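Local structure of d-3-phosphoglycerate dehydrogenase oxidoreductase protein (3GG9) at residues Pro127-Ser132 with Ala137-Gly142; His287-Leu290 with Asn294-Cys297. The protein probably catalyses the NAD-dependent oxidation of D-3-phosphoglycerate as a D-isomer specific 2-hydroxyacid dehydrogenase. All blocks are in the same frame, centred on the assembly; numbering follows the deposited sequence.

In the fold
Both contacts tie together short pieces of chain close in sequence, and both lie where the nucleotide-binding half of the subunit meets the second subunit of the dimer. Contact 1 is the more peripheral, about 28 Å from centre of contact to centre of chain: a loop folded back on helix 126-134, partly buried and built from hydrogen bonds, a water and one aromatic ring. Contact 2, its centre about 17 Å from the centre of the chain, is fully buried and mostly apolar, leucines against cysteines at the outermost strand of the seven-stranded parallel sheet. The two meet where P127 and Q128 pack on I296, so helix 126-134 lies against the strand 295-297 that contact 2 covers from its other side.

Contact 1. Residues Pro127-Ser132 with Ala137-Gly142; sequences PQYVAS and AWQQSG
S141 CB sits over one face of the Y129 ring, 3.7 Å from its centroid and only 4° off the normal, a CH-pi contact. The peptide joining Q139 to Q140 comes instead to the edge of that ring, with the carbonyl carbon of Q139 in its plane and 3.6 Å from Y129 CE1. S141 OG stands between its backbone N and carbonyl carbon (chi1 53°), which lays it over the CZ end of the ring; its main partner is G153 O, with OE1 of Q12 of the second subunit also within bonding reach. The OH of Y129 bonds to NE2 of that Q12. One turn on, S132 points its side chain at the loop, OG 2.7 Å from the O of Q140 and also 3.1 Å from the O of Q128. A137 N gives its proton to S132 O at 2.8 Å. A water fills in beside the ring edge, donating to Y129 O and A137 O and accepting from Q140 N. The irregular loop is thus held to the helix directly through A137 N and by water through A137 O and Q140 N, while the tyrosine supplies the apolar surface; the hydroxyls of Y129 and S141 carry the same contact into the dimer interface.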
loop_
_atom_site.group_PDB
_atom_site.type_symbol
_atom_site.label_atom_id
_atom_site.label_comp_id
_atom_site.label_asym_id
_atom_site.label_seq_id
_atom_site.Cartn_x
_atom_site.Cartn_y
_atom_site.Cartn_z
ATOM N N PRO A 127 -4.552 4.382 -4.401
ATOM C CA PRO A 127 -5.666 5.289 -4.092
ATOM C C PRO A 127 -6.409 5.764 -5.349
ATOM O O PRO A 127 -7.648 5.764 -5.368
ATOM C CB PRO A 127 -4.971 6.471 -3.398
ATOM C CG PRO A 127 -3.757 5.880 -2.808
ATOM C CD PRO A 127 -3.283 4.897 -3.832
ATOM N N GLN A 128 -5.657 6.127 -6.386
ATOM C CA GLN A 128 -6.230 6.597 -7.652
ATOM C C GLN A 128 -7.100 5.549 -8.369
ATOM O O GLN A 128 -8.196 5.856 -8.815
ATOM C CB GLN A 128 -5.140 7.117 -8.595
ATOM C CG GLN A 128 -4.300 8.282 -8.038
ATOM C CD GLN A 128 -3.020 7.828 -7.340
ATOM O OE1 GLN A 128 -2.932 6.706 -6.812
ATOM N NE2 GLN A 128 -2.014 8.693 -7.349
ATOM N N TYR A 129 -6.614 4.321 -8.469
ATOM C CA TYR A 129 -7.370 3.271 -9.123
ATOM C C TYR A 129 -8.607 2.896 -8.310
ATOM O O TYR A 129 -9.665 2.635 -8.882
ATOM C CB TYR A 129 -6.513 2.012 -9.285
ATOM C CG TYR A 129 -5.676 1.879 -10.540
ATOM C CD1 TYR A 129 -6.267 1.720 -11.804
ATOM C CD2 TYR A 129 -4.288 1.806 -10.447
ATOM C CE1 TYR A 129 -5.468 1.547 -12.966
ATOM C CE2 TYR A 129 -3.496 1.635 -11.581
ATOM C CZ TYR A 129 -4.088 1.500 -12.830
ATOM O OH TYR A 129 -3.250 1.317 -13.913
ATOM N N VAL A 130 -8.465 2.846 -6.980
ATOM C CA VAL A 130 -9.565 2.455 -6.085
ATOM C C VAL A 130 -10.718 3.477 -6.164
ATOM O O VAL A 130 -11.891 3.094 -6.290
ATOM C CB VAL A 130 -9.094 2.324 -4.623
ATOM C CG1 VAL A 130 -10.272 2.342 -3.654
ATOM C CG2 VAL A 130 -8.282 1.043 -4.449
ATOM N N ALA A 131 -10.365 4.757 -6.105
ATOM C CA ALA A 131 -11.345 5.846 -6.131
ATOM C C ALA A 131 -12.082 5.944 -7.469
ATOM O O ALA A 131 -13.287 6.228 -7.506
ATOM C CB ALA A 131 -10.663 7.164 -5.829
ATOM N N SER A 132 -11.346 5.744 -8.559
ATOM C CA SER A 132 -11.933 5.693 -9.900
ATOM C C SER A 132 -12.946 4.579 -10.046
ATOM O O SER A 132 -13.991 4.771 -10.654
ATOM C CB SER A 132 -10.861 5.460 -10.937
ATOM O OG SER A 132 -10.112 6.640 -11.146
ATOM N N ALA A 137 -15.291 3.888 -13.030
ATOM C CA ALA A 137 -14.287 3.833 -14.073
ATOM C C ALA A 137 -13.381 2.624 -13.851
ATOM O O ALA A 137 -12.689 2.532 -12.839
ATOM C CB ALA A 137 -13.489 5.122 -14.136
ATOM N N TRP A 138 -13.396 1.698 -14.801
ATOM C CA TRP A 138 -12.616 0.477 -14.677
ATOM C C TRP A 138 -11.183 0.704 -15.106
ATOM O O TRP A 138 -10.929 1.149 -16.233
ATOM C CB TRP A 138 -13.228 -0.656 -15.503
ATOM C CG TRP A 138 -12.428 -1.929 -15.474
ATOM C CD1 TRP A 138 -11.564 -2.381 -16.428
ATOM C CD2 TRP A 138 -12.440 -2.925 -14.438
ATOM N NE1 TRP A 138 -11.017 -3.588 -16.035
ATOM C CE2 TRP A 138 -11.531 -3.932 -14.816
ATOM C CE3 TRP A 138 -13.102 -3.036 -13.210
ATOM C CZ2 TRP A 138 -11.296 -5.070 -14.033
ATOM C CZ3 TRP A 138 -12.849 -4.169 -12.412
ATOM C CH2 TRP A 138 -11.954 -5.164 -12.843
ATOM N N GLN A 139 -10.254 0.361 -14.210
ATOM C CA GLN A 139 -8.815 0.395 -14.500
ATOM C C GLN A 139 -8.370 1.773 -15.033
ATOM O O GLN A 139 -7.783 1.869 -16.104
ATOM C CB GLN A 139 -8.430 -0.752 -15.443
ATOM C CG GLN A 139 -6.961 -1.121 -15.438
ATOM C CD GLN A 139 -6.691 -2.405 -16.184
ATOM O OE1 GLN A 139 -6.134 -2.385 -17.286
ATOM N NE2 GLN A 139 -7.075 -3.534 -15.589
ATOM N N GLN A 140 -8.689 2.832 -14.291
ATOM C CA GLN A 140 -8.278 4.207 -14.650
ATOM C C GLN A 140 -7.670 4.930 -13.446
ATOM O O GLN A 140 -8.300 5.041 -12.397
ATOM C CB GLN A 140 -9.462 5.021 -15.196
ATOM C CG GLN A 140 -10.118 4.472 -16.467
ATOM C CD GLN A 140 -9.251 4.582 -17.720
ATOM O OE1 GLN A 140 -8.246 5.291 -17.749
ATOM N NE2 GLN A 140 -9.654 3.880 -18.772
ATOM N N SER A 141 -6.447 5.424 -13.581
ATOM C CA SER A 141 -5.778 6.031 -12.436
ATOM C C SER A 141 -5.518 7.515 -12.647
ATOM O O SER A 141 -4.852 8.148 -11.824
ATOM C CB SER A 141 -4.455 5.320 -12.179
ATOM O OG SER A 141 -3.679 5.286 -13.374
ATOM N N GLY A 142 -6.030 8.070 -13.749
ATOM C CA GLY A 142 -5.685 9.440 -14.154
ATOM C C GLY A 142 -4.233 9.529 -14.599
ATOM O O GLY A 142 -3.727 8.626 -15.284
HETATM O O HOH W 1 -10.157 2.100 -11.758
#

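Contact 2. Residues His287-Leu290 with Asn294-Cys297; sequences HTLL and NCIC
L289 and L290, in a short 3-10 turn, lie alongside strand 295-297 without any direct hydrogen bond between the two segments. The closest pair of CA atoms, L289 and C295, is 6.2 Å apart, a separation that side chains and a water bridge. The turn is held from within: L290 N bonds to H287 O, and the imidazole of H287 takes the amide proton of L289 on ND1 at 3.1 Å, with the L289 nitrogen near the imidazole plane, 13° out of it, and an N-H...ND1 angle of 163°. A water reaches across the backbones, 3.0 Å from L289 O and 2.7 Å from C295 O, though more acceptors surround it than it has protons.

Alternate strand residues C295 and C297 turn their side chains toward the leucines, while I296 points the other way. The thiol of C295 is swung anti to its own amide nitrogen (chi1 -159°), which brings SG against the methyls of L289, 3.8 Å from CD2. C297 has the other arrangement, SG beside its backbone N, and there the sulfur touches both leucines, L289 at CB and L290 at CD2. The side chain of L290 starts out away from the strand, but its CD2 methyl comes back to 3.5 Å from C297 CB, tight for two carbons.

The turn packs on one face of the sheet at its last strand: N294 and I296 bond through their backbones to strand 272-275, whose I275 also touches L289, C295 and C297. Helix 260-267 closes over L289 with V262 and L265. On this leucine and cysteine side, L133 of the second subunit packs on L290 and C297. On the reverse of the strand, I296 meets P127 and Q128 of helix 126-134, and V130 of the second subunit.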
loop_
_atom_site.group_PDB
_atom_site.type_symbol
_atom_site.label_atom_id
_atom_site.label_comp_id
_atom_site.label_asym_id
_atom_site.label_seq_id
_atom_site.Cartn_x
_atom_site.Cartn_y
_atom_site.Cartn_z
ATOM N N HIS A 287 -6.107 21.448 1.413
ATOM C CA HIS A 287 -4.706 21.737 1.173
ATOM C C HIS A 287 -4.424 21.548 -0.306
ATOM O O HIS A 287 -5.002 20.660 -0.952
ATOM C CB HIS A 287 -3.803 20.786 1.977
ATOM C CG HIS A 287 -2.388 21.254 2.060
ATOM N ND1 HIS A 287 -1.474 21.026 1.057
ATOM C CD2 HIS A 287 -1.728 21.951 3.018
ATOM C CE1 HIS A 287 -0.314 21.559 1.389
ATOM N NE2 HIS A 287 -0.442 22.126 2.575
ATOM N N THR A 288 -3.531 22.373 -0.837
ATOM C CA THR A 288 -3.089 22.306 -2.248
ATOM C C THR A 288 -2.719 20.876 -2.677
ATOM O O THR A 288 -3.138 20.406 -3.737
ATOM C CB THR A 288 -1.895 23.284 -2.467
ATOM O OG1 THR A 288 -2.326 24.616 -2.155
ATOM C CG2 THR A 288 -1.411 23.284 -3.884
ATOM N N LEU A 289 -1.951 20.182 -1.837
ATOM C CA LEU A 289 -1.485 18.826 -2.137
ATOM C C LEU A 289 -2.604 17.802 -2.251
ATOM O O LEU A 289 -2.468 16.826 -2.986
ATOM C CB LEU A 289 -0.487 18.357 -1.082
ATOM C CG LEU A 289 0.949 18.867 -1.163
ATOM C CD1 LEU A 289 1.701 18.221 -0.029
ATOM C CD2 LEU A 289 1.614 18.526 -2.536
ATOM N N LEU A 290 -3.708 18.037 -1.540
ATOM C CA LEU A 290 -4.862 17.142 -1.569
ATOM C C LEU A 290 -5.599 17.233 -2.894
ATOM O O LEU A 290 -6.308 16.311 -3.270
ATOM C CB LEU A 290 -5.826 17.419 -0.396
ATOM C CG LEU A 290 -5.341 17.279 1.054
ATOM C CD1 LEU A 290 -6.481 17.411 2.057
ATOM C CD2 LEU A 290 -4.674 15.957 1.240
ATOM N N ASN A 294 -1.126 13.610 -8.459
ATOM C CA ASN A 294 0.214 13.016 -8.250
ATOM C C ASN A 294 0.786 13.246 -6.840
ATOM O O ASN A 294 1.993 13.154 -6.634
ATOM C CB ASN A 294 1.206 13.480 -9.324
ATOM C CG ASN A 294 1.357 14.989 -9.370
ATOM O OD1 ASN A 294 0.435 15.729 -9.014
ATOM N ND2 ASN A 294 2.511 15.453 -9.822
ATOM N N CYS A 295 -0.081 13.534 -5.873
ATOM C CA CYS A 295 0.298 13.414 -4.460
ATOM C C CYS A 295 -0.677 12.495 -3.750
ATOM O O CYS A 295 -1.880 12.610 -3.923
ATOM C CB CYS A 295 0.360 14.769 -3.744
ATOM S SG CYS A 295 1.389 14.751 -2.216
ATOM N N ILE A 296 -0.143 11.553 -2.987
ATOM C CA ILE A 296 -0.957 10.761 -2.075
ATOM C C ILE A 296 -0.665 11.264 -0.662
ATOM O O ILE A 296 0.482 11.245 -0.220
ATOM C CB ILE A 296 -0.657 9.260 -2.246
ATOM C CG1 ILE A 296 -1.197 8.806 -3.616
ATOM C CG2 ILE A 296 -1.268 8.437 -1.099
ATOM C CD1 ILE A 296 -0.548 7.600 -4.172
ATOM N N CYS A 297 -1.695 11.731 0.027
ATOM C CA CYS A 297 -1.539 12.300 1.376
ATOM C C CYS A 297 -2.364 11.528 2.368
ATOM O O CYS A 297 -3.579 11.343 2.168
ATOM C CB CYS A 297 -2.013 13.745 1.413
ATOM S SG CYS A 297 -1.281 14.831 0.196
HETATM O O HOH W 2 -3.895 14.197 -3.130
#